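Local structure of alpha-galactosidase (Thermus thermophilus, 6LCJ) at residues L347-G352 with L393-H398; Y300-L306 with Y335-A341; L105-L109 with V143-Y147; A425-K431 with F451-V456. The protein probably hydrolyses alpha-galactosides, releasing terminal alpha-linked galactose from oligosaccharides, and assembles as a hexamer. One frame throughout, in Å; residues are numbered along the deposited sequence.

How the interactions relate
The four contacts illustrate how a TIM-barrel glycosidase is knit together from its strands outward. Interaction 2 pairs two neighbouring barrel strands, and interaction 1 carries the pairing on to the next two; their centres are 12 Å apart, and a probable hydrogen bond from Phe338 N to Gly352 O, 2.7 Å, joins them. Interaction 4 lies about 17 Å from interaction 1 and 21 Å from interaction 2, centre to centre, yet its Phe430 reaches both, with CZ 3.5 Å from Tyr300 OH. Interaction 3, in the N-terminal beta region, touches none of the others. Of the four, interaction 2 runs to the C-terminal strand ends, where TIM-barrel active sites lie.

Interaction 1: L347-G352 with L393-H398; sequences LGLADG and LMENVH
Two first torsions decide how Leu347 and Val397 meet. In Leu347, CG stands beside the backbone N and opposite the carbonyl carbon (chi1 -63°), and the two methyls part company: CD1 reaches CD2 of Leu393 at 3.7 Å, the two side chains crossing at about a right angle, while CD2 lies 3.9 Å from Val397 CG1 and rests against CB of Asn396. In Val397, CG1 is wedged between the backbone N and the carbonyl carbon (chi1 63°), leaving CG2 opposite the backbone N, where it lies 3.2 Å from Asp351 O and 4.2 Å from Ala350 CB. Further along, backbone takes over from side chain. His398 N donates to Asp351 O at 3.0 Å, with the donor tilted from the carbonyl plane, and Gly352 CA comes 3.2 Å from His398 O in a CA-H...O contact. Here the parallel strands 352-354 and 398-400 of the TIM barrel begin to pair, and the apolar contacts round Leu347 belong to the loops that lead into them. Between those loops a water accepts from Gly348 N and donates to Ala350 O and to Asn396 O, the last at 2.8 Å, tying both backbones to one point. The polar ends look elsewhere: Asp351 forms salt bridges with Arg154 and Arg328, Asn396 ND2 donates to the backbone carbonyls of Ala148 and Pro152, and His398 ND1 is hydrogen-bonded to Tyr335 OH.

Interaction 2: Y300-L306 with Y335-A341; sequences YLKLDFL and YLLFCGA
Leu301 is gripped at both backbone ends by the strand beside it: its N donates to Tyr335 O at 2.8 Å, and its O accepts from Leu337 N at 2.9 Å. The alternation continues as Leu303 N donates to Leu337 O at 3.0 Å and Leu303 O receives Cys339 N, before fading into a weak bond from Leu306 N to Cys339 O. The intervening residues turn to partners on the far sides: the backbones of Tyr300 and Lys302 to Leu232, Leu336 N to Asp351 OD2. This is the parallel pairing of a beta-alpha-beta unit in the TIM barrel, strands 298-303 and 335-338 being linked through helix 317-331. Side-chain polar groups are matched too: Lys302 NZ forms a salt bridge with Asp196, Asp304 OD2 accepts from Trp233 NE1, and OD1 takes the adjacent Phe305 N at 2.8 Å, anti but well out of the carboxylate plane. Tyr300 and Tyr335 both set CG opposite the backbone N (chi1 180° and -164°), which lays their rings side by side, planes at 3° but slid apart to 5.0 Å between centroids. Leu306, beyond its strand, lays CD1 over one face of the Phe338 ring, 3.8 Å from its centroid.

Interaction 3: L105-L109 with V143-Y147; sequences LLGAL and VFAAY
Leu105 and Tyr147 carry most of a contact in which helix 140-149 packs on one face of an antiparallel beta sheet, its short segment running nearly along strand 102-108, with 18° between the two directions and 9.5 Å between the axes. The sheet belongs to the N-terminal beta region, and the helix lies in the chain between it and the barrel. The apolar contacts centre on Leu105. Its CG is set opposite the backbone N (chi1 -177°); the leucine and Val143 slide past each other in opposite directions, Leu105 CB 3.4 Å from Val143 CG1, and the leucine crosses Tyr147 at about a right angle, its CD2 4.0 Å from Tyr147 CB. Leu109, just past the strand's end, brings CD2 to the edge of the tyrosine ring, 3.8 Å from CE1. Contacts with ring faces form a second group. Gly107, bare of any side chain, presents its CA to one face of Tyr147, 3.6 Å from CZ, and so lets the ring settle close to the strand. Phe144 offers a face to Leu105, while its ring also meets Phe46 edge-to-face and touches Trp392. A single polar bond crosses: Tyr147 OH donates to Ala108 O, which lies near the ring plane, at 2.5 Å, a very short distance whose exact value is doubtful. The CH-pi contact on Phe144 is almost ideally centred, Leu105 CD1 standing 3.5 Å from the ring centroid and only 3° off the normal.

Interaction 4: A425-K431 with F451-V456; sequences AHFTGFK and FLAREV
Phe451 and His426 form the dense heart of this contact, the edge of the phenylalanine meeting the face of the histidine in an offset edge-to-face pair with planes at 64°. The imidazole is sandwiched, for Val456 CG2 presses on its opposite face, 3.4 Å from CE1. Phe451 in turn takes Ala425 CB in its ring plane, 3.6 Å from CZ, and Lys431 over one face, its CE 4.3 Å from the ring centroid. The lysine chain bends at its third torsion (chi3 138°), carrying the ammonium up above the ring, where any cation-pi attraction is long and at most weak, to the carbonyl end of helix 442-453; there NZ donates to Phe451 O at 2.8 Å. A water extends the grip: it accepts from Lys431 NZ and from Val456 N, the latter at 3.0 Å, and is also hydrogen-bonded to His426 ND1. Looser are the solvent-exposed side chains of Arg454 and Glu455 in the turn after the helix; OE1 of Glu455 stays 5.6 Å from Lys431 NZ, too far for a salt bridge. The layout is that of a TIM barrel's outer shell, with helices 415-428 and 442-453 preceding and following the last barrel strand, 431-433.

Interaction 1: L347-G352 with L393-H398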
# COMPACT_ATOMS: atom_id res chain seq x y z
N LEU E 347 20.27 -40.63 -5.86
CA LEU E 347 21.42 -41.51 -5.64
C LEU E 347 20.97 -42.96 -5.49
O LEU E 347 19.94 -43.25 -4.87
CB LEU E 347 22.18 -41.06 -4.40
CG LEU E 347 22.81 -39.66 -4.45
CD1 LEU E 347 23.53 -39.31 -3.14
CD2 LEU E 347 23.76 -39.57 -5.65
N GLY E 348 21.74 -43.87 -6.08
CA GLY E 348 21.40 -45.27 -6.11
C GLY E 348 20.58 -45.69 -7.31
O GLY E 348 20.54 -46.88 -7.62
N LEU E 349 19.90 -44.76 -7.98
CA LEU E 349 19.13 -45.06 -9.18
C LEU E 349 19.83 -44.58 -10.44
O LEU E 349 19.92 -45.34 -11.42
CB LEU E 349 17.75 -44.41 -9.08
CG LEU E 349 16.90 -44.86 -7.89
CD1 LEU E 349 15.67 -44.00 -7.75
CD2 LEU E 349 16.54 -46.36 -8.01
N ALA E 350 20.35 -43.35 -10.45
CA ALA E 350 21.06 -42.85 -11.62
C ALA E 350 22.42 -43.53 -11.77
O ALA E 350 23.09 -43.84 -10.78
CB ALA E 350 21.26 -41.34 -11.52
N ASP E 351 22.82 -43.76 -13.02
CA ASP E 351 24.20 -44.11 -13.33
C ASP E 351 25.06 -42.86 -13.47
O ASP E 351 26.18 -42.81 -12.97
CB ASP E 351 24.27 -44.92 -14.62
CG ASP E 351 23.39 -46.16 -14.58
OD1 ASP E 351 23.74 -47.08 -13.84
OD2 ASP E 351 22.35 -46.19 -15.28
N GLY E 352 24.53 -41.85 -14.16
CA GLY E 352 25.17 -40.56 -14.24
C GLY E 352 24.20 -39.48 -13.78
O GLY E 352 22.98 -39.58 -13.99
N LEU E 393 30.08 -36.35 -4.56
CA LEU E 393 29.16 -37.40 -5.00
C LEU E 393 29.79 -38.42 -5.93
O LEU E 393 29.09 -39.34 -6.36
CB LEU E 393 27.94 -36.78 -5.69
CG LEU E 393 27.12 -36.03 -4.65
CD1 LEU E 393 26.17 -35.10 -5.36
CD2 LEU E 393 26.40 -37.02 -3.74
N MET E 394 31.08 -38.29 -6.26
CA MET E 394 31.74 -39.28 -7.10
C MET E 394 31.83 -40.62 -6.40
O MET E 394 32.11 -41.63 -7.05
CB MET E 394 33.13 -38.80 -7.49
CG MET E 394 33.14 -37.78 -8.62
SD MET E 394 34.80 -37.15 -8.82
CE MET E 394 35.64 -38.61 -9.45
N GLU E 395 31.62 -40.64 -5.08
CA GLU E 395 31.45 -41.87 -4.33
C GLU E 395 30.18 -42.62 -4.74
O GLU E 395 30.13 -43.85 -4.62
CB GLU E 395 31.40 -41.52 -2.84
CG GLU E 395 31.15 -42.70 -1.93
CD GLU E 395 32.35 -43.62 -1.80
OE1 GLU E 395 33.48 -43.22 -2.19
OE2 GLU E 395 32.16 -44.75 -1.30
N ASN E 396 29.16 -41.91 -5.20
CA ASN E 396 27.82 -42.48 -5.28
C ASN E 396 27.27 -42.61 -6.68
O ASN E 396 26.30 -43.35 -6.86
CB ASN E 396 26.84 -41.63 -4.45
CG ASN E 396 27.33 -41.38 -3.04
OD1 ASN E 396 28.15 -40.50 -2.81
ND2 ASN E 396 26.82 -42.16 -2.09
N VAL E 397 27.85 -41.94 -7.68
CA VAL E 397 27.29 -41.91 -9.01
C VAL E 397 28.35 -41.32 -9.92
O VAL E 397 29.27 -40.65 -9.46
CB VAL E 397 25.98 -41.07 -9.03
CG1 VAL E 397 26.26 -39.63 -8.66
CG2 VAL E 397 25.27 -41.16 -10.38
N HIS E 398 28.25 -41.60 -11.22
CA HIS E 398 29.04 -40.88 -12.20
C HIS E 398 28.60 -39.43 -12.23
O HIS E 398 27.45 -39.12 -12.58
CB HIS E 398 28.91 -41.51 -13.58
CG HIS E 398 29.42 -42.91 -13.64
ND1 HIS E 398 29.07 -43.80 -14.63
CD2 HIS E 398 30.25 -43.58 -12.80
CE1 HIS E 398 29.67 -44.95 -14.41
NE2 HIS E 398 30.40 -44.85 -13.31
O HOH W 1 23.71 -43.11 -7.98

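Interaction 2: Y300-L306 with Y335-A341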
# COMPACT_ATOMS: atom_id res chain seq x y z
N TYR E 300 21.28 -45.92 -23.77
CA TYR E 300 21.76 -44.79 -22.97
C TYR E 300 20.66 -43.74 -23.03
O TYR E 300 20.29 -43.29 -24.12
CB TYR E 300 23.10 -44.27 -23.52
CG TYR E 300 23.72 -43.09 -22.80
CD1 TYR E 300 23.17 -41.81 -22.90
CD2 TYR E 300 24.88 -43.24 -22.04
CE1 TYR E 300 23.75 -40.73 -22.25
CE2 TYR E 300 25.47 -42.16 -21.39
CZ TYR E 300 24.90 -40.91 -21.50
OH TYR E 300 25.47 -39.85 -20.86
N LEU E 301 20.11 -43.38 -21.88
CA LEU E 301 18.95 -42.49 -21.83
C LEU E 301 19.25 -41.28 -20.96
O LEU E 301 19.74 -41.42 -19.84
CB LEU E 301 17.72 -43.21 -21.30
CG LEU E 301 17.30 -44.44 -22.11
CD1 LEU E 301 16.09 -45.12 -21.44
CD2 LEU E 301 17.00 -44.03 -23.55
N LYS E 302 18.98 -40.09 -21.49
CA LYS E 302 19.11 -38.85 -20.74
C LYS E 302 17.71 -38.43 -20.33
O LYS E 302 16.91 -37.98 -21.15
CB LYS E 302 19.82 -37.78 -21.57
CG LYS E 302 20.07 -36.47 -20.82
CD LYS E 302 20.90 -35.51 -21.69
CE LYS E 302 20.93 -34.08 -21.13
NZ LYS E 302 21.71 -33.14 -22.01
N LEU E 303 17.42 -38.61 -19.05
CA LEU E 303 16.11 -38.29 -18.50
C LEU E 303 16.23 -36.92 -17.86
O LEU E 303 17.02 -36.73 -16.93
CB LEU E 303 15.69 -39.36 -17.49
CG LEU E 303 15.72 -40.77 -18.07
CD1 LEU E 303 15.27 -41.83 -17.05
CD2 LEU E 303 14.85 -40.84 -19.34
N ASP E 304 15.48 -35.97 -18.38
CA ASP E 304 15.70 -34.57 -18.08
C ASP E 304 14.48 -33.99 -17.38
O ASP E 304 13.39 -34.57 -17.40
CB ASP E 304 15.97 -33.79 -19.37
CG ASP E 304 16.86 -32.57 -19.15
OD1 ASP E 304 17.06 -32.12 -17.99
OD2 ASP E 304 17.36 -32.06 -20.17
N PHE E 305 14.70 -32.82 -16.75
CA PHE E 305 13.64 -32.09 -16.05
C PHE E 305 12.97 -32.97 -15.01
O PHE E 305 11.76 -32.88 -14.82
CB PHE E 305 12.60 -31.54 -17.04
CG PHE E 305 13.12 -30.44 -17.91
CD1 PHE E 305 13.92 -30.72 -19.00
CD2 PHE E 305 12.80 -29.12 -17.63
CE1 PHE E 305 14.41 -29.70 -19.81
CE2 PHE E 305 13.29 -28.08 -18.44
CZ PHE E 305 14.09 -28.38 -19.53
N LEU E 306 13.75 -33.82 -14.36
CA LEU E 306 13.21 -34.78 -13.41
C LEU E 306 12.72 -34.13 -12.13
O LEU E 306 12.03 -34.79 -11.35
CB LEU E 306 14.26 -35.84 -13.10
CG LEU E 306 14.67 -36.83 -14.21
CD1 LEU E 306 15.74 -37.77 -13.69
CD2 LEU E 306 13.48 -37.60 -14.70
N TYR E 335 21.97 -47.42 -19.40
CA TYR E 335 22.60 -46.30 -18.70
C TYR E 335 21.58 -45.17 -18.57
O TYR E 335 21.09 -44.66 -19.59
CB TYR E 335 23.84 -45.81 -19.45
CG TYR E 335 24.74 -44.93 -18.60
CD1 TYR E 335 24.45 -43.58 -18.41
CD2 TYR E 335 25.87 -45.46 -17.98
CE1 TYR E 335 25.27 -42.78 -17.63
CE2 TYR E 335 26.68 -44.67 -17.19
CZ TYR E 335 26.38 -43.33 -17.02
OH TYR E 335 27.18 -42.53 -16.25
N LEU E 336 21.29 -44.77 -17.34
CA LEU E 336 20.41 -43.63 -17.11
C LEU E 336 21.24 -42.45 -16.61
O LEU E 336 21.91 -42.55 -15.57
CB LEU E 336 19.29 -43.98 -16.13
CG LEU E 336 18.39 -45.10 -16.61
CD1 LEU E 336 17.31 -45.37 -15.58
CD2 LEU E 336 17.79 -44.77 -17.98
N LEU E 337 21.22 -41.37 -17.38
CA LEU E 337 21.80 -40.10 -16.98
C LEU E 337 20.66 -39.22 -16.49
O LEU E 337 19.74 -38.91 -17.25
CB LEU E 337 22.51 -39.43 -18.16
CG LEU E 337 23.01 -38.01 -17.85
CD1 LEU E 337 24.19 -38.05 -16.89
CD2 LEU E 337 23.40 -37.28 -19.12
N PHE E 338 20.71 -38.84 -15.20
CA PHE E 338 19.69 -37.99 -14.59
C PHE E 338 20.06 -36.52 -14.76
O PHE E 338 21.18 -36.12 -14.43
CB PHE E 338 19.52 -38.30 -13.10
CG PHE E 338 18.68 -39.54 -12.81
CD1 PHE E 338 18.60 -40.59 -13.72
CD2 PHE E 338 18.01 -39.66 -11.60
CE1 PHE E 338 17.87 -41.73 -13.44
CE2 PHE E 338 17.27 -40.80 -11.31
CZ PHE E 338 17.20 -41.83 -12.23
N CYS E 339 19.11 -35.72 -15.24
CA CYS E 339 19.33 -34.30 -15.48
C CYS E 339 18.15 -33.51 -14.91
O CYS E 339 17.02 -33.99 -14.89
CB CYS E 339 19.50 -34.02 -17.01
SG CYS E 339 20.11 -32.31 -17.43
N GLY E 340 18.43 -32.28 -14.46
CA GLY E 340 17.39 -31.45 -13.86
C GLY E 340 16.75 -32.11 -12.65
O GLY E 340 15.55 -31.91 -12.38
N ALA E 341 17.52 -32.87 -11.94
CA ALA E 341 16.99 -33.88 -11.06
C ALA E 341 17.34 -33.57 -9.62
O ALA E 341 18.43 -33.06 -9.34
CB ALA E 341 17.56 -35.26 -11.43

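Interaction 3: L105-L109 with V143-Y147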
# COMPACT_ATOMS: atom_id res chain seq x y z
N LEU E 105 29.26 -30.38 9.44
CA LEU E 105 28.34 -30.89 8.43
C LEU E 105 27.16 -31.58 9.09
O LEU E 105 27.34 -32.40 10.00
CB LEU E 105 29.04 -31.88 7.49
CG LEU E 105 28.26 -32.47 6.32
CD1 LEU E 105 29.17 -32.75 5.13
CD2 LEU E 105 27.51 -33.75 6.73
N LEU E 106 25.96 -31.26 8.61
CA LEU E 106 24.72 -31.93 8.99
C LEU E 106 24.03 -32.38 7.71
O LEU E 106 23.60 -31.54 6.92
CB LEU E 106 23.82 -31.00 9.80
CG LEU E 106 22.45 -31.58 10.15
CD1 LEU E 106 22.60 -32.57 11.31
CD2 LEU E 106 21.43 -30.48 10.44
N GLY E 107 23.92 -33.69 7.51
CA GLY E 107 23.34 -34.22 6.29
C GLY E 107 22.29 -35.30 6.49
O GLY E 107 22.49 -36.25 7.25
N ALA E 108 21.17 -35.19 5.78
CA ALA E 108 20.12 -36.19 5.88
C ALA E 108 20.55 -37.53 5.28
O ALA E 108 21.21 -37.59 4.24
CB ALA E 108 18.86 -35.70 5.18
N LEU E 109 20.16 -38.61 5.94
CA LEU E 109 20.36 -39.96 5.43
C LEU E 109 19.09 -40.54 4.81
O LEU E 109 19.15 -41.65 4.29
CB LEU E 109 20.86 -40.87 6.55
CG LEU E 109 22.25 -40.47 7.07
CD1 LEU E 109 22.75 -41.44 8.12
CD2 LEU E 109 23.24 -40.39 5.92
N VAL E 143 35.00 -34.53 5.71
CA VAL E 143 33.66 -34.54 6.29
C VAL E 143 32.61 -34.81 5.21
O VAL E 143 31.67 -35.60 5.43
CB VAL E 143 33.47 -33.20 7.05
CG1 VAL E 143 32.31 -32.41 6.57
CG2 VAL E 143 33.43 -33.41 8.55
N PHE E 144 32.79 -34.25 4.01
CA PHE E 144 31.85 -34.53 2.92
C PHE E 144 32.03 -35.93 2.36
O PHE E 144 31.06 -36.57 1.94
CB PHE E 144 31.99 -33.48 1.82
CG PHE E 144 31.21 -32.24 2.08
CD1 PHE E 144 31.74 -31.23 2.86
CD2 PHE E 144 29.91 -32.11 1.59
CE1 PHE E 144 31.01 -30.09 3.12
CE2 PHE E 144 29.17 -30.97 1.84
CZ PHE E 144 29.72 -29.95 2.60
N ALA E 145 33.28 -36.42 2.33
CA ALA E 145 33.52 -37.79 1.90
C ALA E 145 32.91 -38.80 2.87
O ALA E 145 32.47 -39.88 2.45
CB ALA E 145 35.02 -38.03 1.74
N ALA E 146 32.87 -38.48 4.16
CA ALA E 146 32.29 -39.40 5.13
C ALA E 146 30.77 -39.43 5.04
O ALA E 146 30.16 -40.47 5.28
CB ALA E 146 32.75 -39.04 6.55
N TYR E 147 30.15 -38.29 4.71
CA TYR E 147 28.71 -38.27 4.46
C TYR E 147 28.36 -39.09 3.23
O TYR E 147 27.42 -39.88 3.24
CB TYR E 147 28.23 -36.82 4.33
CG TYR E 147 26.76 -36.61 3.99
CD1 TYR E 147 25.75 -37.28 4.68
CD2 TYR E 147 26.38 -35.71 3.00
CE1 TYR E 147 24.41 -37.08 4.38
CE2 TYR E 147 25.04 -35.50 2.69
CZ TYR E 147 24.07 -36.18 3.39
OH TYR E 147 22.74 -35.95 3.07

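Interaction 4: A425-K431 with F451-V456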
# COMPACT_ATOMS: atom_id res chain seq x y z
N ALA E 425 36.10 -32.70 -16.42
CA ALA E 425 35.83 -33.98 -17.07
C ALA E 425 36.91 -35.01 -16.75
O ALA E 425 36.61 -36.18 -16.49
CB ALA E 425 35.70 -33.80 -18.59
N HIS E 426 38.18 -34.60 -16.77
CA HIS E 426 39.24 -35.53 -16.38
C HIS E 426 39.06 -35.98 -14.94
O HIS E 426 39.18 -37.17 -14.64
CB HIS E 426 40.61 -34.89 -16.58
CG HIS E 426 41.05 -34.81 -18.00
ND1 HIS E 426 41.05 -35.90 -18.85
CD2 HIS E 426 41.54 -33.77 -18.72
CE1 HIS E 426 41.51 -35.53 -20.03
NE2 HIS E 426 41.81 -34.25 -19.98
N PHE E 427 38.76 -35.05 -14.03
CA PHE E 427 38.63 -35.42 -12.63
C PHE E 427 37.46 -36.39 -12.40
O PHE E 427 37.60 -37.39 -11.70
CB PHE E 427 38.46 -34.17 -11.78
CG PHE E 427 38.47 -34.43 -10.30
CD1 PHE E 427 39.65 -34.65 -9.62
CD2 PHE E 427 37.28 -34.46 -9.59
CE1 PHE E 427 39.66 -34.89 -8.26
CE2 PHE E 427 37.29 -34.69 -8.22
CZ PHE E 427 38.48 -34.91 -7.56
N THR E 428 36.30 -36.10 -12.98
CA THR E 428 35.16 -36.99 -12.80
C THR E 428 35.26 -38.24 -13.66
O THR E 428 34.61 -39.24 -13.35
CB THR E 428 33.84 -36.28 -13.13
OG1 THR E 428 33.86 -35.85 -14.50
CG2 THR E 428 33.60 -35.07 -12.22
N GLY E 429 36.04 -38.18 -14.75
CA GLY E 429 36.04 -39.24 -15.74
C GLY E 429 34.85 -39.27 -16.67
O GLY E 429 34.75 -40.19 -17.48
N PHE E 430 33.93 -38.29 -16.59
CA PHE E 430 32.74 -38.23 -17.44
C PHE E 430 33.05 -37.33 -18.62
O PHE E 430 33.05 -36.10 -18.50
CB PHE E 430 31.54 -37.72 -16.64
CG PHE E 430 30.21 -38.06 -17.26
CD1 PHE E 430 29.82 -37.49 -18.46
CD2 PHE E 430 29.34 -38.95 -16.64
CE1 PHE E 430 28.58 -37.81 -19.04
CE2 PHE E 430 28.10 -39.27 -17.20
CZ PHE E 430 27.72 -38.70 -18.40
N LYS E 431 33.28 -37.93 -19.78
CA LYS E 431 33.80 -37.23 -20.95
C LYS E 431 32.73 -37.18 -22.02
O LYS E 431 32.23 -38.22 -22.47
CB LYS E 431 35.07 -37.90 -21.48
CG LYS E 431 36.21 -37.87 -20.47
CD LYS E 431 37.26 -38.87 -20.77
CE LYS E 431 38.62 -38.26 -20.56
NZ LYS E 431 39.69 -39.20 -20.86
N PHE E 451 41.93 -36.13 -25.71
CA PHE E 451 41.05 -36.05 -24.55
C PHE E 451 40.31 -37.38 -24.33
O PHE E 451 40.29 -37.92 -23.22
CB PHE E 451 40.08 -34.88 -24.75
CG PHE E 451 38.95 -34.81 -23.75
CD1 PHE E 451 39.16 -34.37 -22.44
CD2 PHE E 451 37.64 -35.12 -24.15
CE1 PHE E 451 38.12 -34.27 -21.54
CE2 PHE E 451 36.58 -35.01 -23.25
CZ PHE E 451 36.82 -34.59 -21.94
N LEU E 452 39.73 -37.92 -25.40
CA LEU E 452 38.99 -39.17 -25.31
C LEU E 452 39.90 -40.35 -25.01
O LEU E 452 39.57 -41.21 -24.19
CB LEU E 452 38.22 -39.42 -26.60
CG LEU E 452 37.12 -38.40 -26.86
CD1 LEU E 452 36.60 -38.47 -28.29
CD2 LEU E 452 36.00 -38.62 -25.87
N ALA E 453 41.07 -40.42 -25.67
CA ALA E 453 41.87 -41.64 -25.67
C ALA E 453 42.79 -41.76 -24.47
O ALA E 453 43.39 -42.82 -24.29
CB ALA E 453 42.70 -41.72 -26.95
N ARG E 454 42.94 -40.72 -23.66
CA ARG E 454 43.92 -40.72 -22.59
C ARG E 454 43.23 -40.59 -21.24
O ARG E 454 42.14 -40.04 -21.11
CB ARG E 454 44.93 -39.58 -22.74
CG ARG E 454 46.05 -39.88 -23.70
CD ARG E 454 46.72 -38.60 -24.20
NE ARG E 454 47.58 -38.01 -23.18
CZ ARG E 454 47.26 -36.92 -22.48
NH1 ARG E 454 46.09 -36.30 -22.68
NH2 ARG E 454 48.12 -36.47 -21.57
N GLU E 455 43.90 -41.10 -20.23
CA GLU E 455 43.47 -41.00 -18.84
C GLU E 455 44.51 -40.11 -18.17
O GLU E 455 45.60 -40.56 -17.83
CB GLU E 455 43.37 -42.38 -18.20
CG GLU E 455 42.40 -43.38 -18.89
CD GLU E 455 42.79 -43.76 -20.34
OE1 GLU E 455 41.93 -44.29 -21.08
OE2 GLU E 455 43.96 -43.52 -20.73
N VAL E 456 44.19 -38.82 -18.04
CA VAL E 456 45.12 -37.85 -17.46
C VAL E 456 44.88 -37.83 -15.96
O VAL E 456 43.79 -37.43 -15.52
CB VAL E 456 44.93 -36.46 -18.07
CG1 VAL E 456 46.14 -35.61 -17.80
CG2 VAL E 456 44.71 -36.58 -19.56
O HOH W 2 41.28 -38.40 -18.61